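Local coordinates for porin (Rhodobacter capsulatus, PDB 2POR), which forms homotrimers in the outer membrane whose barrels let small hydrophilic solutes, up to about 0.6 kDa, diffuse passively, at residues A66-G77 against T112-Y123; D145-A153 against L165-P173. All blocks are in the same frame, centred on the assembly; numbering follows the deposited sequence. Where two conformers were deposited one is given.

Interactions 1 and 2 belong to the same sixteen-stranded antiparallel barrel, with strand 128-134 lying between their strand pairs and their centres about 14 Å apart. Interaction 1 closes the long connection between strands 68-73 and 118-125, which corresponds to the pore-constricting third loop of general porins. Interaction 2 is a hairpin whose inner face is covered by that same connection, through helix 78-83 and residues 104-107. The two contacts touch where Val-118 CG1 packs 3.6 Å from Glu-149 OE2. A calcium site adds a further tie: Asn-116 OD1 and the backbone O of Lys-138 bind the same ion, while Lys-138 NZ forms a salt bridge with Asp-145 OD1.

Interaction 1: residues A66-G77 against T112-Y123; sequences AFGKIEMGDALG and TAEDNPVLLYTY. With CA (calcium ion), chain D.
Tyr-121 and Ile-70 face each other in a non-hydrogen-bonded pair where strands 68-73 and 118-123, antiparallel neighbours of the porin barrel, run at 167°. Six backbone hydrogen bonds join the pairs Lys-69/Thr-122, Glu-71/Leu-120 and Gly-73/Val-118. The Tyr-121 side chain can be followed outward. With CG anti to the backbone N (chi1 166°), the chain leans over the neighbouring strand: CB and CG pass Lys-69 O, and CD1 comes within 3.4 Å of that oxygen while lying 4.1 Å from Ile-70 CG1 at the ring edge. CE1 then skirts Phe-67 O, and at the tip OH donates to Phe-67 O at 2.8 Å. This carbonyl lies near the ring plane and receives the hydroxyl almost end-on (C=O...O 168°), which probably limits how far the ring can swing. On the same face Met-72, bent at its last torsion, brings CE to 3.6 Å from Leu-119 CD1. A bound detergent touches Met-72, and Phe-21 of a neighbouring subunit packs on Leu-119, which marks this side as the outer wall.

The other face carries Lys-69, Glu-71, Leu-120 and Thr-122. Leu-120 lies alongside Glu-71, CD2 being 3.6 Å from OE1, while Thr-60 OG1 bonds the other carboxylate oxygen; Ala-75 CB adds cover 3.9 Å from Leu-120 CB. Beyond the strand ends, one water links Asp-74 OD1, Ala-75 O and Thr-112 OG1. Asn-116, which ends the type II turn begun at Ala-113, binds calcium through OD1 at 2.2 Å, and a water ligand of the same ion donates to Asp-115 O.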
loop_
_atom_site.group_PDB
_atom_site.type_symbol
_atom_site.label_atom_id
_atom_site.label_comp_id
_atom_site.label_asym_id
_atom_site.label_seq_id
_atom_site.Cartn_x
_atom_site.Cartn_y
_atom_site.Cartn_z
ATOM N N ALA A 66 30.451 -8.704 13.603
ATOM C CA ALA A 66 31.824 -8.925 13.218
ATOM C C ALA A 66 31.958 -10.042 12.186
ATOM O O ALA A 66 32.911 -10.068 11.412
ATOM C CB ALA A 66 32.617 -9.302 14.442
ATOM N N PHE A 67 30.971 -10.941 12.224
ATOM C CA PHE A 67 30.818 -12.081 11.314
ATOM C C PHE A 67 30.369 -11.695 9.899
ATOM O O PHE A 67 30.430 -12.529 9.009
ATOM C CB PHE A 67 29.795 -13.086 11.896
ATOM C CG PHE A 67 28.360 -12.565 12.121
ATOM C CD1 PHE A 67 27.440 -12.539 11.068
ATOM C CD2 PHE A 67 27.986 -12.087 13.375
ATOM C CE1 PHE A 67 26.175 -12.032 11.275
ATOM C CE2 PHE A 67 26.713 -11.583 13.572
ATOM C CZ PHE A 67 25.811 -11.557 12.522
ATOM N N GLY A 68 29.892 -10.497 9.614
ATOM C CA GLY A 68 29.467 -10.146 8.285
ATOM C C GLY A 68 28.006 -9.814 8.402
ATOM O O GLY A 68 27.561 -9.527 9.522
ATOM N N LYS A 69 27.206 -9.882 7.337
ATOM C CA LYS A 69 25.827 -9.416 7.364
ATOM C C LYS A 69 24.935 -10.504 6.752
ATOM O O LYS A 69 25.292 -11.049 5.707
ATOM C CB LYS A 69 25.750 -8.148 6.540
ATOM C CG LYS A 69 24.360 -7.514 6.480
ATOM C CD LYS A 69 24.498 -6.359 5.511
ATOM C CE LYS A 69 23.172 -5.697 5.311
ATOM N NZ LYS A 69 23.320 -4.510 4.483
ATOM N N ILE A 70 23.821 -10.796 7.361
ATOM C CA ILE A 70 22.850 -11.771 6.870
ATOM C C ILE A 70 21.609 -10.966 6.516
ATOM O O ILE A 70 21.057 -10.282 7.384
ATOM C CB ILE A 70 22.516 -12.768 7.978
ATOM C CG1 ILE A 70 23.763 -13.560 8.347
ATOM C CG2 ILE A 70 21.416 -13.711 7.495
ATOM C CD1 ILE A 70 23.584 -14.283 9.695
ATOM N N GLU A 71 21.100 -11.042 5.293
ATOM C CA GLU A 71 19.946 -10.280 4.846
ATOM C C GLU A 71 18.892 -11.270 4.289
ATOM O O GLU A 71 19.305 -12.190 3.558
ATOM C CB GLU A 71 20.468 -9.362 3.804
ATOM C CG GLU A 71 19.497 -8.313 3.344
ATOM C CD GLU A 71 20.100 -7.337 2.337
ATOM O OE1 GLU A 71 21.013 -7.738 1.637
ATOM O OE2 GLU A 71 19.664 -6.179 2.274
ATOM N N MET A 72 17.588 -11.131 4.564
ATOM C CA MET A 72 16.589 -12.071 4.060
ATOM C C MET A 72 15.465 -11.243 3.503
ATOM O O MET A 72 15.112 -10.214 4.109
ATOM C CB MET A 72 16.109 -12.922 5.191
ATOM C CG MET A 72 15.197 -14.075 4.724
ATOM S SD MET A 72 14.743 -15.203 6.045
ATOM C CE MET A 72 16.290 -16.001 6.273
ATOM N N GLY A 73 14.932 -11.624 2.327
ATOM C CA GLY A 73 13.765 -10.975 1.731
ATOM C C GLY A 73 14.010 -10.909 0.246
ATOM O O GLY A 73 14.555 -11.846 -0.339
ATOM N N ASP A 74 13.751 -9.765 -0.357
ATOM C CA ASP A 74 13.988 -9.569 -1.750
ATOM C C ASP A 74 15.430 -9.081 -1.898
ATOM O O ASP A 74 15.694 -7.910 -2.148
ATOM C CB ASP A 74 12.932 -8.569 -2.272
ATOM C CG ASP A 74 12.945 -8.297 -3.780
ATOM O OD1 ASP A 74 13.822 -8.808 -4.504
ATOM O OD2 ASP A 74 12.072 -7.547 -4.238
ATOM N N ALA A 75 16.391 -9.989 -1.788
ATOM C CA ALA A 75 17.827 -9.700 -1.830
ATOM C C ALA A 75 18.463 -9.956 -3.172
ATOM O O ALA A 75 17.927 -10.704 -4.007
ATOM C CB ALA A 75 18.550 -10.559 -0.791
ATOM N N LEU A 76 19.602 -9.340 -3.408
ATOM C CA LEU A 76 20.378 -9.565 -4.591
ATOM C C LEU A 76 21.066 -10.876 -4.451
ATOM O O LEU A 76 21.163 -11.406 -3.352
ATOM C CB LEU A 76 21.439 -8.514 -4.776
ATOM C CG LEU A 76 20.892 -7.101 -4.910
ATOM C CD1 LEU A 76 22.074 -6.172 -4.992
ATOM C CD2 LEU A 76 19.970 -6.953 -6.136
ATOM N N GLY A 77 21.504 -11.492 -5.542
ATOM C CA GLY A 77 22.291 -12.693 -5.375
ATOM C C GLY A 77 23.746 -12.254 -5.140
ATOM O O GLY A 77 24.054 -11.074 -5.373
ATOM N N THR A 112 12.266 -15.155 -5.769
ATOM C CA THR A 112 11.633 -14.516 -4.621
ATOM C C THR A 112 10.144 -14.405 -4.919
ATOM O O THR A 112 9.789 -14.007 -6.033
ATOM C CB THR A 112 12.240 -13.107 -4.416
ATOM O OG1 THR A 112 13.648 -13.272 -4.576
ATOM C CG2 THR A 112 11.847 -12.495 -3.090
ATOM N N ALA A 113 9.254 -14.676 -3.975
ATOM C CA ALA A 113 7.826 -14.621 -4.218
ATOM C C ALA A 113 7.104 -14.527 -2.887
ATOM O O ALA A 113 7.756 -14.548 -1.833
ATOM C CB ALA A 113 7.407 -15.913 -4.952
ATOM N N GLU A 114 5.763 -14.478 -2.921
ATOM C CA GLU A 114 4.963 -14.408 -1.734
ATOM C C GLU A 114 5.347 -15.527 -0.807
ATOM O O GLU A 114 5.550 -16.663 -1.225
ATOM C CB GLU A 114 3.524 -14.486 -2.155
ATOM C CG GLU A 114 2.609 -14.474 -0.936
ATOM C CD GLU A 114 1.094 -14.352 -1.163
ATOM O OE1 GLU A 114 0.647 -14.444 -2.303
ATOM O OE2 GLU A 114 0.358 -14.157 -0.190
ATOM N N ASP A 115 5.600 -15.202 0.459
ATOM C CA ASP A 115 6.043 -16.150 1.483
ATOM C C ASP A 115 7.315 -16.894 1.162
ATOM O O ASP A 115 7.607 -18.002 1.657
ATOM C CB ASP A 115 4.992 -17.215 1.766
ATOM C CG ASP A 115 3.697 -16.732 2.349
ATOM O OD1 ASP A 115 3.676 -15.700 3.026
ATOM O OD2 ASP A 115 2.702 -17.416 2.142
ATOM N N ASN A 116 8.113 -16.282 0.297
ATOM C CA ASN A 116 9.299 -16.966 -0.131
ATOM C C ASN A 116 10.435 -15.947 -0.286
ATOM O O ASN A 116 10.789 -15.517 -1.394
ATOM C CB ASN A 116 9.006 -17.734 -1.460
ATOM C CG ASN A 116 10.133 -18.737 -1.664
ATOM O OD1 ASN A 116 10.398 -19.667 -0.833
ATOM N ND2 ASN A 116 10.812 -18.550 -2.807
ATOM N N PRO A 117 11.056 -15.520 0.834
ATOM C CA PRO A 117 12.241 -14.678 0.794
ATOM C C PRO A 117 13.483 -15.461 0.367
ATOM O O PRO A 117 13.520 -16.691 0.523
ATOM C CB PRO A 117 12.295 -14.126 2.215
ATOM C CG PRO A 117 11.797 -15.280 3.059
ATOM C CD PRO A 117 10.646 -15.806 2.207
ATOM N N VAL A 118 14.534 -14.797 -0.154
ATOM C CA VAL A 118 15.826 -15.446 -0.397
ATOM C C VAL A 118 16.855 -14.853 0.613
ATOM O O VAL A 118 16.562 -13.867 1.314
ATOM C CB VAL A 118 16.310 -15.245 -1.908
ATOM C CG1 VAL A 118 15.194 -15.990 -2.728
ATOM C CG2 VAL A 118 16.414 -13.813 -2.471
ATOM N N LEU A 119 18.044 -15.429 0.712
ATOM C CA LEU A 119 19.084 -15.081 1.682
ATOM C C LEU A 119 20.353 -14.510 1.074
ATOM O O LEU A 119 20.822 -15.013 0.043
ATOM C CB LEU A 119 19.376 -16.344 2.447
ATOM C CG LEU A 119 20.312 -16.209 3.588
ATOM C CD1 LEU A 119 19.543 -15.623 4.737
ATOM C CD2 LEU A 119 20.838 -17.541 3.985
ATOM N N LEU A 120 21.014 -13.475 1.603
ATOM C CA LEU A 120 22.271 -12.990 1.036
ATOM C C LEU A 120 23.194 -12.799 2.228
ATOM O O LEU A 120 22.786 -12.221 3.232
ATOM C CB LEU A 120 22.128 -11.654 0.362
ATOM C CG LEU A 120 23.378 -10.933 -0.075
ATOM C CD1 LEU A 120 24.133 -11.773 -1.094
ATOM C CD2 LEU A 120 22.991 -9.580 -0.682
ATOM N N TYR A 121 24.383 -13.341 2.184
ATOM C CA TYR A 121 25.358 -13.176 3.245
ATOM C C TYR A 121 26.501 -12.366 2.653
ATOM O O TYR A 121 26.940 -12.720 1.552
ATOM C CB TYR A 121 25.861 -14.534 3.710
ATOM C CG TYR A 121 27.122 -14.427 4.563
ATOM C CD1 TYR A 121 27.069 -13.971 5.873
ATOM C CD2 TYR A 121 28.322 -14.743 3.965
ATOM C CE1 TYR A 121 28.241 -13.831 6.577
ATOM C CE2 TYR A 121 29.498 -14.602 4.655
ATOM C CZ TYR A 121 29.444 -14.149 5.951
ATOM O OH TYR A 121 30.651 -14.007 6.612
ATOM N N THR A 122 27.024 -11.300 3.311
ATOM C CA THR A 122 28.184 -10.587 2.808
ATOM C C THR A 122 29.152 -10.392 3.977
ATOM O O THR A 122 28.763 -10.396 5.159
ATOM C CB THR A 122 27.816 -9.228 2.245
ATOM O OG1 THR A 122 26.911 -8.675 3.183
ATOM C CG2 THR A 122 27.137 -9.280 0.886
ATOM N N TYR A 123 30.399 -10.222 3.583
ATOM C CA TYR A 123 31.478 -10.009 4.528
ATOM C C TYR A 123 32.617 -9.274 3.873
ATOM O O TYR A 123 33.018 -9.616 2.760
ATOM C CB TYR A 123 31.967 -11.334 5.007
ATOM C CG TYR A 123 33.181 -11.237 5.909
ATOM C CD1 TYR A 123 32.953 -10.986 7.240
ATOM C CD2 TYR A 123 34.447 -11.399 5.382
ATOM C CE1 TYR A 123 34.017 -10.891 8.092
ATOM C CE2 TYR A 123 35.521 -11.306 6.223
ATOM C CZ TYR A 123 35.284 -11.053 7.563
ATOM O OH TYR A 123 36.349 -10.950 8.430
HETATM CA CA CA D . 10.237 -21.234 0.650
HETATM O O HOH W 1 15.232 -11.155 -4.730
HETATM O O HOH W 2 19.829 -13.776 -2.507
HETATM O O HOH W 3 9.783 -19.472 2.135
#

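Interaction 2: residues D145-A153 against L165-P173; sequences DDAQEMAVA and LGYEKIDSP
Met-150 and Lys-169 form the central hydrogen-bonded pair of two strands running at 173°. Of its two backbone bonds, the one from Lys-169 N to Met-150 O is short and nearly straight (2.8 Å, N-H...O 170°). The pairs Gln-148/Asp-171 and Val-152/Tyr-167 repeat the pattern, giving six bonds in all. The side chains of Met-150 and Lys-169 run side by side, and the sulfur SD of Met-150 rests 3.6 Å from Lys-169 CE. Lys-169 starts with CG wedged between the backbone N and the carbonyl carbon (chi1 63°), then kinks at chi3; its NZ reaches along its own strand to Asp-171, meeting OD1 at 3.2 Å on the syn lone pair in a salt bridge. The next pair on this face sets Val-152 CG2 beside Tyr-167 CB.

The opposite face mixes small residues with Glu-149, Glu-168 and Ile-170. Ala-151 CB sits 3.4 Å from Tyr-167 O and 3.8 Å from Glu-168 CG, and Ala-153 CB meets Gly-166 CA at 3.9 Å. Towards the loops, Ile-170 CG2 touches Ala-147 CB at 3.8 Å, and the Pro-173 ring packs against the peptide between Asp-146 and Ala-147.

In the next shell, Thr-106 OG1 and Leu-105 N bond the two carboxylate oxygens of Glu-168, while Gly-107 N bonds Glu-149 OE1. Helix 78-83 packs on Ala-151 and Ala-153, whose short side chains are consistent with its close approach. Detergent touches Gln-148 on the outer face. A hairpin of the barrel wall with an inward-folded loop against its inner face is characteristic of the general porin fold.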
loop_
_atom_site.group_PDB
_atom_site.type_symbol
_atom_site.label_atom_id
_atom_site.label_comp_id
_atom_site.label_asym_id
_atom_site.label_seq_id
_atom_site.Cartn_x
_atom_site.Cartn_y
_atom_site.Cartn_z
ATOM N N ASP A 145 8.376 -28.784 -3.938
ATOM C CA ASP A 145 9.715 -28.539 -4.438
ATOM C C ASP A 145 9.772 -27.465 -5.463
ATOM O O ASP A 145 8.919 -27.410 -6.350
ATOM C CB ASP A 145 10.356 -29.749 -5.097
ATOM C CG ASP A 145 10.778 -30.873 -4.142
ATOM O OD1 ASP A 145 11.239 -30.591 -3.038
ATOM O OD2 ASP A 145 10.674 -32.045 -4.514
ATOM N N ASP A 146 10.790 -26.614 -5.354
ATOM C CA ASP A 146 10.929 -25.488 -6.260
ATOM C C ASP A 146 12.304 -25.643 -6.853
ATOM O O ASP A 146 13.100 -26.489 -6.440
ATOM C CB ASP A 146 10.798 -24.137 -5.456
ATOM C CG ASP A 146 10.439 -22.891 -6.263
ATOM O OD1 ASP A 146 10.401 -22.952 -7.489
ATOM O OD2 ASP A 146 10.176 -21.834 -5.696
ATOM N N ALA A 147 12.600 -24.877 -7.910
ATOM C CA ALA A 147 13.980 -24.731 -8.380
ATOM C C ALA A 147 14.758 -24.088 -7.208
ATOM O O ALA A 147 14.134 -23.388 -6.392
ATOM C CB ALA A 147 14.056 -23.776 -9.559
ATOM N N GLN A 148 16.045 -24.295 -7.054
ATOM C CA GLN A 148 16.737 -23.678 -5.944
ATOM C C GLN A 148 17.916 -22.933 -6.491
ATOM O O GLN A 148 18.644 -23.532 -7.282
ATOM C CB GLN A 148 17.161 -24.739 -5.040
ATOM C CG GLN A 148 17.890 -24.103 -3.884
ATOM C CD GLN A 148 18.156 -25.098 -2.795
ATOM O OE1 GLN A 148 18.223 -24.740 -1.625
ATOM N NE2 GLN A 148 18.242 -26.397 -3.057
ATOM N N GLU A 149 18.151 -21.669 -6.127
ATOM C CA GLU A 149 19.273 -20.937 -6.686
ATOM C C GLU A 149 20.337 -20.793 -5.614
ATOM O O GLU A 149 20.008 -20.941 -4.423
ATOM C CB GLU A 149 18.869 -19.561 -7.146
ATOM C CG GLU A 149 18.209 -18.716 -6.049
ATOM C CD GLU A 149 17.668 -17.377 -6.485
ATOM O OE1 GLU A 149 17.687 -17.063 -7.680
ATOM O OE2 GLU A 149 17.203 -16.644 -5.606
ATOM N N MET A 150 21.567 -20.567 -6.060
ATOM C CA MET A 150 22.714 -20.379 -5.157
ATOM C C MET A 150 23.792 -19.647 -5.895
ATOM O O MET A 150 23.931 -19.811 -7.107
ATOM C CB MET A 150 23.410 -21.639 -4.721
ATOM C CG MET A 150 22.633 -22.531 -3.823
ATOM S SD MET A 150 23.111 -24.232 -4.195
ATOM C CE MET A 150 22.317 -24.931 -2.767
ATOM N N ALA A 151 24.620 -18.856 -5.219
ATOM C CA ALA A 151 25.726 -18.183 -5.879
ATOM C C ALA A 151 26.764 -17.851 -4.801
ATOM O O ALA A 151 26.462 -17.854 -3.581
ATOM C CB ALA A 151 25.289 -16.890 -6.522
ATOM N N VAL A 152 27.989 -17.697 -5.261
ATOM C CA VAL A 152 29.101 -17.334 -4.392
ATOM C C VAL A 152 29.912 -16.335 -5.234
ATOM O O VAL A 152 29.951 -16.427 -6.472
ATOM C CB VAL A 152 29.967 -18.626 -3.956
ATOM C CG1 VAL A 152 29.112 -19.588 -3.142
ATOM C CG2 VAL A 152 30.524 -19.341 -5.176
ATOM N N ALA A 153 30.515 -15.294 -4.642
ATOM C CA ALA A 153 31.338 -14.347 -5.390
ATOM C C ALA A 153 32.422 -13.773 -4.456
ATOM O O ALA A 153 32.219 -13.740 -3.228
ATOM C CB ALA A 153 30.469 -13.211 -5.922
ATOM N N LEU A 165 35.111 -12.498 -9.118
ATOM C CA LEU A 165 34.460 -13.566 -9.832
ATOM C C LEU A 165 33.327 -14.118 -9.032
ATOM O O LEU A 165 33.265 -14.022 -7.813
ATOM C CB LEU A 165 35.424 -14.695 -10.174
ATOM C CG LEU A 165 36.186 -15.581 -9.232
ATOM C CD1 LEU A 165 35.751 -17.033 -9.435
ATOM C CD2 LEU A 165 37.685 -15.474 -9.551
ATOM N N GLY A 166 32.376 -14.652 -9.768
ATOM C CA GLY A 166 31.182 -15.173 -9.169
ATOM C C GLY A 166 30.755 -16.418 -9.915
ATOM O O GLY A 166 31.136 -16.633 -11.067
ATOM N N TYR A 167 30.013 -17.232 -9.224
ATOM C CA TYR A 167 29.518 -18.433 -9.776
ATOM C C TYR A 167 28.136 -18.548 -9.204
ATOM O O TYR A 167 27.884 -18.580 -8.002
ATOM C CB TYR A 167 30.398 -19.529 -9.328
ATOM C CG TYR A 167 29.826 -20.822 -9.804
ATOM C CD1 TYR A 167 29.896 -21.180 -11.141
ATOM C CD2 TYR A 167 29.184 -21.599 -8.865
ATOM C CE1 TYR A 167 29.292 -22.361 -11.528
ATOM C CE2 TYR A 167 28.575 -22.774 -9.248
ATOM C CZ TYR A 167 28.636 -23.138 -10.576
ATOM O OH TYR A 167 28.003 -24.308 -10.941
ATOM N N GLU A 168 27.251 -18.775 -10.148
ATOM C CA GLU A 168 25.836 -18.884 -9.874
ATOM C C GLU A 168 25.211 -20.148 -10.458
ATOM O O GLU A 168 25.576 -20.567 -11.565
ATOM C CB GLU A 168 25.127 -17.718 -10.480
ATOM C CG GLU A 168 25.670 -16.308 -10.255
ATOM C CD GLU A 168 24.677 -15.276 -10.731
ATOM O OE1 GLU A 168 23.706 -15.010 -10.031
ATOM O OE2 GLU A 168 24.844 -14.718 -11.796
ATOM N N LYS A 169 24.263 -20.749 -9.772
ATOM C CA LYS A 169 23.552 -21.880 -10.339
ATOM C C LYS A 169 22.095 -22.013 -9.903
ATOM O O LYS A 169 21.685 -21.510 -8.842
ATOM C CB LYS A 169 24.305 -23.136 -10.007
ATOM C CG LYS A 169 24.368 -23.385 -8.548
ATOM C CD LYS A 169 24.901 -24.766 -8.507
ATOM C CE LYS A 169 24.105 -25.450 -7.417
ATOM N NZ LYS A 169 24.262 -26.891 -7.542
ATOM N N ILE A 170 21.254 -22.619 -10.773
ATOM C CA ILE A 170 19.849 -22.924 -10.459
ATOM C C ILE A 170 19.665 -24.439 -10.667
ATOM O O ILE A 170 19.984 -24.975 -11.721
ATOM C CB ILE A 170 18.829 -22.143 -11.370
ATOM C CG1 ILE A 170 19.008 -20.616 -11.295
ATOM C CG2 ILE A 170 17.421 -22.549 -10.912
ATOM C CD1 ILE A 170 18.067 -19.819 -12.194
ATOM N N ASP A 171 19.282 -25.165 -9.642
ATOM C CA ASP A 171 18.924 -26.556 -9.692
ATOM C C ASP A 171 17.446 -26.710 -9.904
ATOM O O ASP A 171 16.615 -26.219 -9.140
ATOM C CB ASP A 171 19.232 -27.272 -8.418
ATOM C CG ASP A 171 20.718 -27.295 -8.130
ATOM O OD1 ASP A 171 21.519 -27.223 -9.069
ATOM O OD2 ASP A 171 21.054 -27.367 -6.951
ATOM N N SER A 172 17.156 -27.441 -10.973
ATOM C CA SER A 172 15.809 -27.723 -11.417
ATOM C C SER A 172 15.166 -28.741 -10.514
ATOM O O SER A 172 15.830 -29.711 -10.162
ATOM C CB SER A 172 15.816 -28.298 -12.811
ATOM O OG SER A 172 14.457 -28.516 -13.142
ATOM N N PRO A 173 13.895 -28.650 -10.143
ATOM C CA PRO A 173 13.223 -29.714 -9.430
ATOM C C PRO A 173 12.979 -30.871 -10.397
ATOM O O PRO A 173 12.840 -31.974 -9.894
ATOM C CB PRO A 173 11.961 -29.097 -8.922
ATOM C CG PRO A 173 11.593 -28.157 -10.027
ATOM C CD PRO A 173 12.944 -27.643 -10.581
HETATM O O HOH W 4 15.390 -28.004 -6.511
#